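Local coordinates for protein C-domain type II peptide synthetase (Streptomyces globisporus, PDB 4ZNM) that folds as a two-lobed condensation domain, of the family found in peptide synthetases, and belongs to a type II peptide synthetase, at residues Val49-Leu54 with Asp148-Leu153; Ile58-Leu63 with Ala139-Phe144; Asp171-Tyr176 with Gly386-Ser391; Arg116-Leu121 with Trp394-Ser399. All coordinates share one frame; numbering follows the deposited sequence. Where two conformers were deposited one is given.

Contact 1: Val49-Leu54 with Asp148-Leu153; sequences VGAWRL and DAVLVL
W52 and L151 face each other as a hydrogen-bonded pair in an antiparallel ribbon, W52 N giving to L151 O (2.9 Å) and L151 N to W52 O (2.8 Å). G50 with L153 and L54 with A149 make the same kind of pair, while A51 with V152 and R53 with V150 are the non-hydrogen-bonded pairs between them. Carbonyls also take CA-H...O contacts, for instance A51 CA to L151 O at 3.2 Å. The tight part lies on the face of W52, L54, L151 and L153. The indole bends back along its own strand, its CG anti to the carbonyl carbon (chi1 -72°), and spreads over G50 beside L153. There CZ3 meets L153 CD1 at 3.8 Å, the two side chains crossing at about a right angle, and L54 CD1 rests on L151 CB. These strands are neighbours in the sheet of the N-terminal lobe of the condensation-domain fold. Helix 162-180 covers this face, with M165 against both W52 and L153; helix 110-125 covers the other, where L121 meets V49 and V152. The packing is more open toward the partly exposed R53 and D148. R53 grips the carboxylate side-on, NE to OD1 of D148 and NH1 to its OD2, both 2.8 Å, each oxygen using its syn lone pair. The two flat groups are nearly coplanar, 19° apart. R113 also pairs with D148 OD2 and E110 with R53 NH1, extending the ion pair into a chain of charges at the start of helix 110-125.

Contact 2: Ile58-Leu63 with Ala139-Phe144; sequences IDEETL and AVLGRF
I58, in the loop ahead of helix 60-73, and E60, in its first turn, pass beside strand 139-143 with no backbone bond between the segments. I58 CA lies 9.4 Å from R143 CA, so side chains must fill the gap. D59 caps the helix: its OD2 accepts from T62 N and, at 2.6 Å, from T62 OG1, which come from opposite faces of the carboxylate plane. The R143 chain bends at its third torsion (chi3 74°), which sets NE. Its guanidinium turns an edge to E60: NH1 reaches OE2 of E60 at 2.7 Å, in the guanidinium plane but on the anti side of the oxygen; the two planes stand 76° apart. I58 CB lies over one face of the guanidinium, near NH2, at 3.8 Å from that nitrogen. A water at another edge of the guanidinium accepts from R143 NH2 (3.0 Å) and from I58 N. Deeper in, I58 CD1 and the CD1 and CD2 methyls of L141 meet tip to tip at 4.0 Å, and L63 CD2 also touches L141 CD2. Around this contact, I58 also touches A149 of strand 148-156, E60 and R143 touch V102 of strand 101-104, and L63 packs on Y176 of helix 162-180.

Contact 3: Asp171-Tyr176 with Gly386-Ser391; sequences DLLNLY and GDLTYS
L173 lays its CD1 methyl over one face of the Y390 ring, a CH-pi contact with CD1 3.6 Å from the ring centroid and 24° off the ring normal. The methyl sits toward the CB end of the ring, closest to CG at 3.3 Å and then to CD2. The two side chains slide past each other in opposite directions. The other branch of L173, CD2, lies 4.2 Å from L388 CD1. That L388 methyl in turn meets Y176 CE2 at 3.8 Å, L388 crossing the tyrosine at about a right angle. Further along, a water ties the segments together: it accepts from Y176 OH (2.8 Å) at the edge of the ring and donates to D387 OD1. Helix 162-180 packs on the sheet of the N-terminal lobe, an alpha/beta layer in which segment 171-176 and strand 388-391 run nearly antiparallel, their axes 10.3 Å apart at closest approach. Alternate strand residues L388 and Y390 point toward the helix, whereas T389 points away. Y390 holds CG between its backbone N and carbonyl carbon (chi1 61°), which sets the CG that L173 CD1 touches. Neighbouring strands hem the ring in: W52 and L54 of strand 47-55 touch it from one neighbour, E383 and A385 of strand 383-385 from the other. L173 also touches L54 and A385. Y176 OH also accepts from D59 N, linking the tyrosine to the start of helix 60-73. On the strand side, the side chain of D387 comes within about 5 Å of a bound sodium ion.

Contact 4: Arg116-Leu121 with Trp394-Ser399; sequences RGEELL and WERQLS
R396 lies across L121 where the chain, leaving strand 388-392 of the N-terminal sheet for strand 410-416 in the other sheet of the two-lobed condensation-domain fold, passes helix 110-125. From the root outward, R396 CB stands near the carboxylate of E118, 3.8 Å from OE2. CG and CD then run beside the L121 CD2 methyl, CD at 3.6 Å from it. Beyond CD the chain bends (chi3 78°), which turns NE in toward L121; NE comes to 3.3 Å from CD2 of that leucine. CZ lies almost as near, so CD2 covers one face of the guanidinium, offset toward NE, and the two side chains cross at about a right angle. NH2 reaches past L121 CG and is held outside the contact by N122 OD1 and E125 OE2 of the same helix. NE has no polar partner in the model, though the contact buries it. Polar linkage comes instead from E118, whose carboxylate takes two successive backbone N-H groups of the loop. OE2 accepts from Q397 N at 2.9 Å and from L398 N at 3.0 Å, the latter on its syn lone pair. Q397 N adds a weak, more bent bond to OE1, with an angle of 131° at the hydrogen. The two N-H groups, and perhaps the R396 guanidinium nearby though not in contact, would help offset the charge of the buried carboxylate. On the exposed side L398 turns back to the helix and touches E119 obliquely, its CD2 methyl meeting E119 CG at 3.7 Å.

In the fold
From the N terminus, strand 47-55 opens contact 1 and the turn into helix 60-73 opens contact 2. Helix 110-125 opens contact 4 before either has closed. Strand 137-143 then closes contact 2, and the next strand, 148-156, closes contact 1, so contact 2 lies within contact 1 and contact 4 crosses both. Helix 162-180 opens contact 3, which closes some 210 residues later at strand 388-392, just before the following loop closes contact 4 around it. Contacts 1 to 3 share one sheet: V150 and V152 make backbone hydrogen bonds to G142 and V140, and R53 to S391. Contact 4 adds the helix on the opposite face from helix 162-180.

Contact 1: Val49-Leu54 with Asp148-Leu153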
loop_
_atom_site.group_PDB
_atom_site.type_symbol
_atom_site.label_atom_id
_atom_site.label_comp_id
_atom_site.label_asym_id
_atom_site.label_seq_id
_atom_site.Cartn_x
_atom_site.Cartn_y
_atom_site.Cartn_z
ATOM N N VAL A 49 -6.993 3.624 3.880
ATOM C CA VAL A 49 -7.395 4.762 4.715
ATOM C C VAL A 49 -6.201 5.658 4.877
ATOM O O VAL A 49 -5.081 5.196 4.898
ATOM C CB VAL A 49 -7.914 4.345 6.110
ATOM C CG1 VAL A 49 -9.036 3.372 5.988
ATOM C CG2 VAL A 49 -6.759 3.745 6.925
ATOM N N GLY A 50 -6.457 6.946 5.037
ATOM C CA GLY A 50 -5.399 7.887 5.346
ATOM C C GLY A 50 -5.968 9.001 6.205
ATOM O O GLY A 50 -7.195 9.248 6.224
ATOM N N ALA A 51 -5.075 9.640 6.935
ATOM C CA ALA A 51 -5.454 10.732 7.829
ATOM C C ALA A 51 -4.495 11.890 7.690
ATOM O O ALA A 51 -3.275 11.686 7.566
ATOM C CB ALA A 51 -5.473 10.256 9.258
ATOM N N TRP A 52 -5.066 13.092 7.747
ATOM C CA TRP A 52 -4.330 14.347 7.656
ATOM C C TRP A 52 -4.692 15.236 8.834
ATOM O O TRP A 52 -5.887 15.395 9.147
ATOM C CB TRP A 52 -4.680 15.050 6.362
ATOM C CG TRP A 52 -4.115 14.422 5.159
ATOM C CD1 TRP A 52 -2.979 14.787 4.518
ATOM C CD2 TRP A 52 -4.648 13.316 4.440
ATOM N NE1 TRP A 52 -2.774 13.987 3.441
ATOM C CE2 TRP A 52 -3.780 13.067 3.372
ATOM C CE3 TRP A 52 -5.767 12.509 4.606
ATOM C CZ2 TRP A 52 -3.997 12.042 2.457
ATOM C CZ3 TRP A 52 -5.993 11.495 3.706
ATOM C CH2 TRP A 52 -5.112 11.269 2.632
ATOM N N ARG A 53 -3.690 15.828 9.469
ATOM C CA ARG A 53 -3.917 16.840 10.505
ATOM C C ARG A 53 -4.136 18.183 9.818
ATOM O O ARG A 53 -3.268 18.616 9.024
ATOM C CB ARG A 53 -2.705 16.889 11.458
ATOM C CG ARG A 53 -2.870 17.735 12.704
ATOM C CD ARG A 53 -3.762 17.085 13.754
ATOM N NE ARG A 53 -3.787 17.909 14.934
ATOM C CZ ARG A 53 -2.995 17.765 15.985
ATOM N NH1 ARG A 53 -3.079 18.638 16.971
ATOM N NH2 ARG A 53 -2.122 16.767 16.060
ATOM N N LEU A 54 -5.271 18.832 10.105
ATOM C CA LEU A 54 -5.632 20.135 9.486
ATOM C C LEU A 54 -5.552 21.290 10.472
ATOM O O LEU A 54 -6.134 21.217 11.537
ATOM C CB LEU A 54 -7.051 20.111 8.910
ATOM C CG LEU A 54 -7.402 18.978 7.945
ATOM C CD1 LEU A 54 -8.873 19.127 7.464
ATOM C CD2 LEU A 54 -6.475 18.985 6.789
ATOM N N ASP A 148 -8.285 23.232 14.744
ATOM C CA ASP A 148 -7.526 21.974 14.676
ATOM C C ASP A 148 -8.439 20.760 14.446
ATOM O O ASP A 148 -9.463 20.637 15.098
ATOM C CB ASP A 148 -6.730 21.843 15.964
ATOM C CG ASP A 148 -5.662 20.764 15.915
ATOM O OD1 ASP A 148 -5.335 20.231 14.826
ATOM O OD2 ASP A 148 -5.130 20.471 17.009
ATOM N N ALA A 149 -8.074 19.869 13.515
ATOM C CA ALA A 149 -8.920 18.721 13.174
ATOM C C ALA A 149 -8.076 17.628 12.538
ATOM O O ALA A 149 -6.925 17.873 12.133
ATOM C CB ALA A 149 -10.027 19.119 12.214
ATOM N N VAL A 150 -8.657 16.437 12.482
ATOM C CA VAL A 150 -8.104 15.312 11.750
ATOM C C VAL A 150 -9.110 14.893 10.663
ATOM O O VAL A 150 -10.264 14.638 10.967
ATOM C CB VAL A 150 -7.808 14.132 12.698
ATOM C CG1 VAL A 150 -7.315 12.891 11.895
ATOM C CG2 VAL A 150 -6.787 14.534 13.700
ATOM N N LEU A 151 -8.669 14.850 9.411
ATOM C CA LEU A 151 -9.513 14.422 8.318
ATOM C C LEU A 151 -9.131 12.995 7.930
ATOM O O LEU A 151 -7.964 12.753 7.579
ATOM C CB LEU A 151 -9.343 15.339 7.119
ATOM C CG LEU A 151 -10.172 14.900 5.899
ATOM C CD1 LEU A 151 -11.685 14.827 6.182
ATOM C CD2 LEU A 151 -9.865 15.775 4.711
ATOM N N VAL A 152 -10.086 12.071 8.002
ATOM C CA VAL A 152 -9.852 10.683 7.586
ATOM C C VAL A 152 -10.573 10.381 6.285
ATOM O O VAL A 152 -11.774 10.561 6.167
ATOM C CB VAL A 152 -10.307 9.662 8.633
ATOM C CG1 VAL A 152 -10.001 8.225 8.170
ATOM C CG2 VAL A 152 -9.653 9.952 9.983
ATOM N N LEU A 153 -9.813 9.923 5.305
ATOM C CA LEU A 153 -10.397 9.422 4.085
ATOM C C LEU A 153 -10.279 7.902 3.972
ATOM O O LEU A 153 -9.273 7.277 4.365
ATOM C CB LEU A 153 -9.730 10.083 2.889
ATOM C CG LEU A 153 -9.705 11.614 2.896
ATOM C CD1 LEU A 153 -9.051 12.097 1.579
ATOM C CD2 LEU A 153 -11.119 12.178 3.076
#

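Contact 2: Ile58-Leu63 with Ala139-Phe144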
loop_
_atom_site.group_PDB
_atom_site.type_symbol
_atom_site.label_atom_id
_atom_site.label_comp_id
_atom_site.label_asym_id
_atom_site.label_seq_id
_atom_site.Cartn_x
_atom_site.Cartn_y
_atom_site.Cartn_z
ATOM N N ILE A 58 -12.348 25.671 9.216
ATOM C CA ILE A 58 -12.960 24.808 8.206
ATOM C C ILE A 58 -14.412 25.179 8.099
ATOM O O ILE A 58 -15.086 25.273 9.123
ATOM C CB ILE A 58 -12.862 23.323 8.563
ATOM C CG1 ILE A 58 -11.405 22.859 8.586
ATOM C CG2 ILE A 58 -13.724 22.471 7.588
ATOM C CD1 ILE A 58 -11.267 21.471 9.204
ATOM N N ASP A 59 -14.892 25.368 6.869
ATOM C CA ASP A 59 -16.335 25.477 6.621
ATOM C C ASP A 59 -16.816 24.106 6.156
ATOM O O ASP A 59 -16.549 23.690 5.028
ATOM C CB ASP A 59 -16.666 26.543 5.586
ATOM C CG ASP A 59 -18.166 26.733 5.422
ATOM O OD1 ASP A 59 -18.761 27.366 6.302
ATOM O OD2 ASP A 59 -18.756 26.239 4.444
ATOM N N GLU A 60 -17.534 23.404 7.025
ATOM C CA GLU A 60 -17.840 21.999 6.805
ATOM C C GLU A 60 -18.668 21.782 5.555
ATOM O O GLU A 60 -18.430 20.856 4.784
ATOM C CB GLU A 60 -18.579 21.456 8.017
ATOM C CG GLU A 60 -17.707 21.330 9.261
ATOM C CD GLU A 60 -18.510 21.136 10.559
ATOM O OE1 GLU A 60 -19.722 20.773 10.509
ATOM O OE2 GLU A 60 -17.918 21.390 11.648
ATOM N N GLU A 61 -19.635 22.661 5.336
ATOM C CA GLU A 61 -20.508 22.539 4.174
ATOM C C GLU A 61 -19.724 22.660 2.876
ATOM O O GLU A 61 -20.026 21.986 1.899
ATOM C CB GLU A 61 -21.605 23.608 4.218
ATOM C CG GLU A 61 -22.488 23.631 2.983
ATOM C CD GLU A 61 -23.612 24.644 3.094
ATOM O OE1 GLU A 61 -24.219 24.968 2.051
ATOM O OE2 GLU A 61 -23.882 25.117 4.220
ATOM N N THR A 62 -18.719 23.533 2.860
ATOM C CA THR A 62 -17.914 23.721 1.658
ATOM C C THR A 62 -16.968 22.546 1.474
ATOM O O THR A 62 -16.701 22.148 0.358
ATOM C CB THR A 62 -17.129 25.049 1.716
ATOM O OG1 THR A 62 -18.049 26.116 1.896
ATOM C CG2 THR A 62 -16.344 25.323 0.396
ATOM N N LEU A 63 -16.487 21.972 2.569
ATOM C CA LEU A 63 -15.620 20.811 2.475
ATOM C C LEU A 63 -16.401 19.631 1.906
ATOM O O LEU A 63 -15.860 18.862 1.109
ATOM C CB LEU A 63 -15.007 20.447 3.832
ATOM C CG LEU A 63 -14.023 19.293 3.779
ATOM C CD1 LEU A 63 -12.752 19.680 3.025
ATOM C CD2 LEU A 63 -13.648 18.851 5.180
ATOM N N ALA A 139 -15.470 10.283 3.831
ATOM C CA ALA A 139 -14.654 11.141 4.674
ATOM C C ALA A 139 -15.287 11.335 6.033
ATOM O O ALA A 139 -16.517 11.510 6.165
ATOM C CB ALA A 139 -14.456 12.472 4.023
ATOM N N VAL A 140 -14.428 11.335 7.035
ATOM C CA VAL A 140 -14.829 11.601 8.396
ATOM C C VAL A 140 -13.892 12.715 8.918
ATOM O O VAL A 140 -12.677 12.565 8.924
ATOM C CB VAL A 140 -14.747 10.344 9.260
ATOM C CG1 VAL A 140 -15.167 10.641 10.672
ATOM C CG2 VAL A 140 -15.611 9.235 8.664
ATOM N N LEU A 141 -14.479 13.821 9.355
ATOM C CA LEU A 141 -13.720 14.919 9.932
ATOM C C LEU A 141 -13.884 14.944 11.454
ATOM O O LEU A 141 -14.999 15.108 11.962
ATOM C CB LEU A 141 -14.184 16.234 9.309
ATOM C CG LEU A 141 -13.431 17.468 9.822
ATOM C CD1 LEU A 141 -12.008 17.503 9.290
ATOM C CD2 LEU A 141 -14.193 18.699 9.431
ATOM N N GLY A 142 -12.782 14.718 12.172
ATOM C CA GLY A 142 -12.786 14.844 13.617
ATOM C C GLY A 142 -12.231 16.186 14.066
ATOM O O GLY A 142 -11.054 16.451 13.890
ATOM N N ARG A 143 -13.062 17.041 14.647
ATOM C CA ARG A 143 -12.589 18.394 15.016
ATOM C C ARG A 143 -12.286 18.451 16.473
ATOM O O ARG A 143 -13.082 18.027 17.287
ATOM C CB ARG A 143 -13.622 19.433 14.657
ATOM C CG ARG A 143 -14.056 19.362 13.196
ATOM C CD ARG A 143 -14.903 20.558 12.812
ATOM N NE ARG A 143 -14.089 21.743 12.687
ATOM C CZ ARG A 143 -14.540 22.933 12.298
ATOM N NH1 ARG A 143 -15.819 23.105 11.974
ATOM N NH2 ARG A 143 -13.707 23.955 12.238
ATOM N N PHE A 144 -11.139 19.009 16.819
ATOM C CA PHE A 144 -10.845 19.303 18.212
ATOM C C PHE A 144 -11.401 20.647 18.660
ATOM O O PHE A 144 -11.944 20.780 19.765
ATOM C CB PHE A 144 -9.345 19.276 18.425
ATOM C CG PHE A 144 -8.725 17.954 18.054
ATOM C CD1 PHE A 144 -8.911 16.834 18.850
ATOM C CD2 PHE A 144 -7.956 17.834 16.914
ATOM C CE1 PHE A 144 -8.324 15.618 18.508
ATOM C CE2 PHE A 144 -7.370 16.632 16.586
ATOM C CZ PHE A 144 -7.562 15.524 17.381
HETATM O O HOH W 1 -13.637 26.896 11.883
#

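Contact 3: Asp171-Tyr176 with Gly386-Ser391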
loop_
_atom_site.group_PDB
_atom_site.type_symbol
_atom_site.label_atom_id
_atom_site.label_comp_id
_atom_site.label_asym_id
_atom_site.label_seq_id
_atom_site.Cartn_x
_atom_site.Cartn_y
_atom_site.Cartn_z
ATOM N N ASP A 171 -6.133 17.382 -4.224
ATOM C CA ASP A 171 -7.215 17.894 -5.036
ATOM C C ASP A 171 -8.341 18.430 -4.147
ATOM O O ASP A 171 -8.899 19.483 -4.421
ATOM C CB ASP A 171 -7.737 16.798 -5.941
ATOM C CG ASP A 171 -6.776 16.458 -7.101
ATOM O OD1 ASP A 171 -5.650 17.025 -7.176
ATOM O OD2 ASP A 171 -7.176 15.615 -7.937
ATOM N N LEU A 172 -8.691 17.670 -3.117
ATOM C CA LEU A 172 -9.808 18.026 -2.235
ATOM C C LEU A 172 -9.599 19.370 -1.575
ATOM O O LEU A 172 -10.479 20.222 -1.593
ATOM C CB LEU A 172 -9.996 16.977 -1.153
ATOM C CG LEU A 172 -10.978 17.344 -0.044
ATOM C CD1 LEU A 172 -12.371 17.380 -0.643
ATOM C CD2 LEU A 172 -10.880 16.371 1.102
ATOM N N LEU A 173 -8.425 19.546 -0.974
ATOM C CA LEU A 173 -8.153 20.777 -0.247
ATOM C C LEU A 173 -7.938 21.966 -1.186
ATOM O O LEU A 173 -8.245 23.109 -0.826
ATOM C CB LEU A 173 -6.964 20.553 0.690
ATOM C CG LEU A 173 -7.349 19.463 1.740
ATOM C CD1 LEU A 173 -6.232 19.287 2.709
ATOM C CD2 LEU A 173 -8.594 19.822 2.530
ATOM N N ASN A 174 -7.479 21.702 -2.400
ATOM C CA ASN A 174 -7.382 22.754 -3.426
ATOM C C ASN A 174 -8.774 23.195 -3.890
ATOM O O ASN A 174 -9.068 24.378 -3.954
ATOM C CB ASN A 174 -6.563 22.240 -4.605
ATOM C CG ASN A 174 -6.504 23.213 -5.763
ATOM O OD1 ASN A 174 -7.489 23.428 -6.472
ATOM N ND2 ASN A 174 -5.327 23.772 -5.988
ATOM N N LEU A 175 -9.638 22.229 -4.209
ATOM C CA LEU A 175 -10.992 22.557 -4.659
ATOM C C LEU A 175 -11.776 23.278 -3.526
ATOM O O LEU A 175 -12.572 24.180 -3.783
ATOM C CB LEU A 175 -11.730 21.287 -5.107
ATOM C CG LEU A 175 -11.114 20.665 -6.377
ATOM C CD1 LEU A 175 -11.673 19.308 -6.610
ATOM C CD2 LEU A 175 -11.322 21.562 -7.642
ATOM N N TYR A 176 -11.554 22.853 -2.286
ATOM C CA TYR A 176 -12.142 23.514 -1.118
ATOM C C TYR A 176 -11.677 24.978 -1.044
ATOM O O TYR A 176 -12.486 25.900 -0.969
ATOM C CB TYR A 176 -11.757 22.751 0.181
ATOM C CG TYR A 176 -12.071 23.523 1.442
ATOM C CD1 TYR A 176 -13.334 23.449 2.007
ATOM C CD2 TYR A 176 -11.119 24.308 2.070
ATOM C CE1 TYR A 176 -13.647 24.137 3.138
ATOM C CE2 TYR A 176 -11.424 25.024 3.220
ATOM C CZ TYR A 176 -12.693 24.935 3.743
ATOM O OH TYR A 176 -13.021 25.616 4.872
ATOM N N GLY A 386 -4.653 27.285 0.290
ATOM C CA GLY A 386 -5.366 28.464 0.724
ATOM C C GLY A 386 -5.071 28.784 2.173
ATOM O O GLY A 386 -3.911 28.989 2.534
ATOM N N ASP A 387 -6.112 28.816 3.001
ATOM C CA ASP A 387 -5.927 29.110 4.412
ATOM C C ASP A 387 -5.841 27.849 5.272
ATOM O O ASP A 387 -5.811 27.958 6.480
ATOM C CB ASP A 387 -7.050 30.027 4.920
ATOM C CG ASP A 387 -8.383 29.336 5.104
ATOM O OD1 ASP A 387 -8.576 28.159 4.697
ATOM O OD2 ASP A 387 -9.282 30.014 5.663
ATOM N N LEU A 388 -5.821 26.665 4.646
ATOM C CA LEU A 388 -5.606 25.411 5.376
ATOM C C LEU A 388 -4.204 24.821 5.175
ATOM O O LEU A 388 -3.732 24.691 4.051
ATOM C CB LEU A 388 -6.606 24.373 4.953
ATOM C CG LEU A 388 -7.930 24.318 5.666
ATOM C CD1 LEU A 388 -8.670 23.159 5.046
ATOM C CD2 LEU A 388 -7.776 24.149 7.193
ATOM N N THR A 389 -3.563 24.492 6.291
ATOM C CA THR A 389 -2.354 23.674 6.322
ATOM C C THR A 389 -2.728 22.199 6.593
ATOM O O THR A 389 -3.580 21.915 7.424
ATOM C CB THR A 389 -1.402 24.199 7.411
ATOM O OG1 THR A 389 -0.939 25.513 7.060
ATOM C CG2 THR A 389 -0.210 23.242 7.633
ATOM N N TYR A 390 -2.128 21.265 5.878
ATOM C CA TYR A 390 -2.449 19.864 6.057
ATOM C C TYR A 390 -1.167 19.029 6.014
ATOM O O TYR A 390 -0.253 19.287 5.230
ATOM C CB TYR A 390 -3.473 19.380 5.016
ATOM C CG TYR A 390 -3.061 19.481 3.566
ATOM C CD1 TYR A 390 -2.703 18.341 2.833
ATOM C CD2 TYR A 390 -3.060 20.709 2.914
ATOM C CE1 TYR A 390 -2.334 18.430 1.484
ATOM C CE2 TYR A 390 -2.703 20.819 1.584
ATOM C CZ TYR A 390 -2.331 19.679 0.873
ATOM O OH TYR A 390 -1.999 19.799 -0.453
ATOM N N SER A 391 -1.129 18.026 6.882
ATOM C CA SER A 391 0.046 17.213 7.123
ATOM C C SER A 391 -0.398 15.768 7.244
ATOM O O SER A 391 -1.211 15.449 8.094
ATOM C CB SER A 391 0.726 17.710 8.404
ATOM O OG SER A 391 2.098 17.441 8.408
HETATM O O HOH W 2 -11.082 27.427 5.623
#

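Contact 4: Arg116-Leu121 with Trp394-Ser399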
loop_
_atom_site.group_PDB
_atom_site.type_symbol
_atom_site.label_atom_id
_atom_site.label_comp_id
_atom_site.label_asym_id
_atom_site.label_seq_id
_atom_site.Cartn_x
_atom_site.Cartn_y
_atom_site.Cartn_z
ATOM N N ARG A 116 -6.274 10.673 19.861
ATOM C CA ARG A 116 -7.654 10.565 19.443
ATOM C C ARG A 116 -7.698 10.556 17.917
ATOM O O ARG A 116 -8.537 9.890 17.345
ATOM C CB ARG A 116 -8.525 11.670 20.044
ATOM C CG ARG A 116 -8.898 11.374 21.510
ATOM C CD ARG A 116 -9.864 12.411 22.112
ATOM N NE ARG A 116 -9.837 12.389 23.576
ATOM C CZ ARG A 116 -10.712 12.999 24.368
ATOM N NH1 ARG A 116 -11.722 13.699 23.861
ATOM N NH2 ARG A 116 -10.568 12.912 25.681
ATOM N N GLY A 117 -6.745 11.209 17.267
ATOM C CA GLY A 117 -6.614 11.118 15.817
ATOM C C GLY A 117 -6.346 9.688 15.334
ATOM O O GLY A 117 -6.946 9.225 14.373
ATOM N N GLU A 118 -5.425 8.997 15.996
ATOM C CA GLU A 118 -5.113 7.624 15.636
ATOM C C GLU A 118 -6.295 6.709 15.894
ATOM O O GLU A 118 -6.558 5.824 15.115
ATOM C CB GLU A 118 -3.908 7.109 16.421
ATOM C CG GLU A 118 -2.602 7.321 15.733
ATOM C CD GLU A 118 -1.574 6.303 16.163
ATOM O OE1 GLU A 118 -0.496 6.710 16.660
ATOM O OE2 GLU A 118 -1.849 5.095 15.987
ATOM N N GLU A 119 -6.991 6.915 17.001
ATOM C CA GLU A 119 -8.197 6.158 17.291
ATOM C C GLU A 119 -9.283 6.377 16.245
ATOM O O GLU A 119 -9.955 5.440 15.849
ATOM C CB GLU A 119 -8.725 6.523 18.669
ATOM C CG GLU A 119 -7.821 5.993 19.776
ATOM C CD GLU A 119 -8.126 6.563 21.158
ATOM O OE1 GLU A 119 -7.401 6.189 22.106
ATOM O OE2 GLU A 119 -9.072 7.377 21.301
ATOM N N LEU A 120 -9.457 7.600 15.776
ATOM C CA LEU A 120 -10.437 7.821 14.739
ATOM C C LEU A 120 -10.001 7.074 13.485
ATOM O O LEU A 120 -10.797 6.365 12.867
ATOM C CB LEU A 120 -10.610 9.315 14.463
ATOM C CG LEU A 120 -11.666 9.647 13.414
ATOM C CD1 LEU A 120 -13.047 9.075 13.831
ATOM C CD2 LEU A 120 -11.743 11.138 13.182
ATOM N N LEU A 121 -8.732 7.212 13.116
ATOM C CA LEU A 121 -8.239 6.514 11.916
ATOM C C LEU A 121 -8.546 4.999 12.010
ATOM O O LEU A 121 -9.083 4.378 11.076
ATOM C CB LEU A 121 -6.740 6.790 11.741
ATOM C CG LEU A 121 -6.023 6.078 10.598
ATOM C CD1 LEU A 121 -6.703 6.344 9.275
ATOM C CD2 LEU A 121 -4.573 6.499 10.525
ATOM N N TRP A 394 1.549 9.885 9.317
ATOM C CA TRP A 394 2.237 8.658 8.924
ATOM C C TRP A 394 2.532 7.777 10.115
ATOM O O TRP A 394 2.446 6.557 10.039
ATOM C CB TRP A 394 3.562 8.988 8.241
ATOM C CG TRP A 394 3.432 9.367 6.846
ATOM C CD1 TRP A 394 3.791 10.562 6.280
ATOM C CD2 TRP A 394 2.914 8.546 5.783
ATOM N NE1 TRP A 394 3.521 10.534 4.919
ATOM C CE2 TRP A 394 2.989 9.309 4.593
ATOM C CE3 TRP A 394 2.395 7.238 5.722
ATOM C CZ2 TRP A 394 2.561 8.806 3.352
ATOM C CZ3 TRP A 394 1.965 6.741 4.490
ATOM C CH2 TRP A 394 2.054 7.527 3.323
ATOM N N GLU A 395 2.916 8.416 11.219
ATOM C CA GLU A 395 3.292 7.694 12.431
ATOM C C GLU A 395 2.038 7.132 13.075
ATOM O O GLU A 395 1.138 7.861 13.493
ATOM C CB GLU A 395 4.076 8.606 13.405
ATOM C CG GLU A 395 3.328 9.820 13.951
ATOM C CD GLU A 395 4.268 10.841 14.621
ATOM O OE1 GLU A 395 5.497 10.792 14.368
ATOM O OE2 GLU A 395 3.771 11.691 15.397
ATOM N N ARG A 396 1.944 5.818 13.064
ATOM C CA ARG A 396 0.868 5.115 13.731
ATOM C C ARG A 396 1.507 4.169 14.729
ATOM O O ARG A 396 2.541 3.590 14.458
ATOM C CB ARG A 396 -0.005 4.346 12.727
ATOM C CG ARG A 396 -0.809 5.215 11.760
ATOM C CD ARG A 396 -1.635 4.407 10.782
ATOM N NE ARG A 396 -2.863 3.855 11.363
ATOM C CZ ARG A 396 -3.763 3.160 10.662
ATOM N NH1 ARG A 396 -3.569 2.940 9.375
ATOM N NH2 ARG A 396 -4.867 2.692 11.234
ATOM N N GLN A 397 0.885 4.012 15.883
ATOM C CA GLN A 397 1.447 3.178 16.927
ATOM C C GLN A 397 0.385 2.181 17.378
ATOM O O GLN A 397 0.686 1.091 17.865
ATOM C CB GLN A 397 1.956 4.075 18.066
ATOM C CG GLN A 397 3.087 5.010 17.581
ATOM C CD GLN A 397 3.270 6.259 18.422
ATOM O OE1 GLN A 397 3.363 6.192 19.648
ATOM N NE2 GLN A 397 3.335 7.414 17.757
ATOM N N LEU A 398 -0.867 2.542 17.126
ATOM C CA LEU A 398 -2.007 1.775 17.570
ATOM C C LEU A 398 -2.249 0.623 16.621
ATOM O O LEU A 398 -2.563 0.833 15.454
ATOM C CB LEU A 398 -3.248 2.671 17.622
ATOM C CG LEU A 398 -4.246 2.539 18.757
ATOM C CD1 LEU A 398 -3.584 2.455 20.111
ATOM C CD2 LEU A 398 -5.146 3.749 18.708
ATOM N N SER A 399 -2.147 -0.586 17.130
ATOM C CA SER A 399 -2.452 -1.748 16.319
ATOM C C SER A 399 -3.977 -1.914 16.113
ATOM O O SER A 399 -4.816 -1.276 16.775
ATOM C CB SER A 399 -1.835 -2.997 16.948
ATOM O OG SER A 399 -2.587 -3.422 18.065
#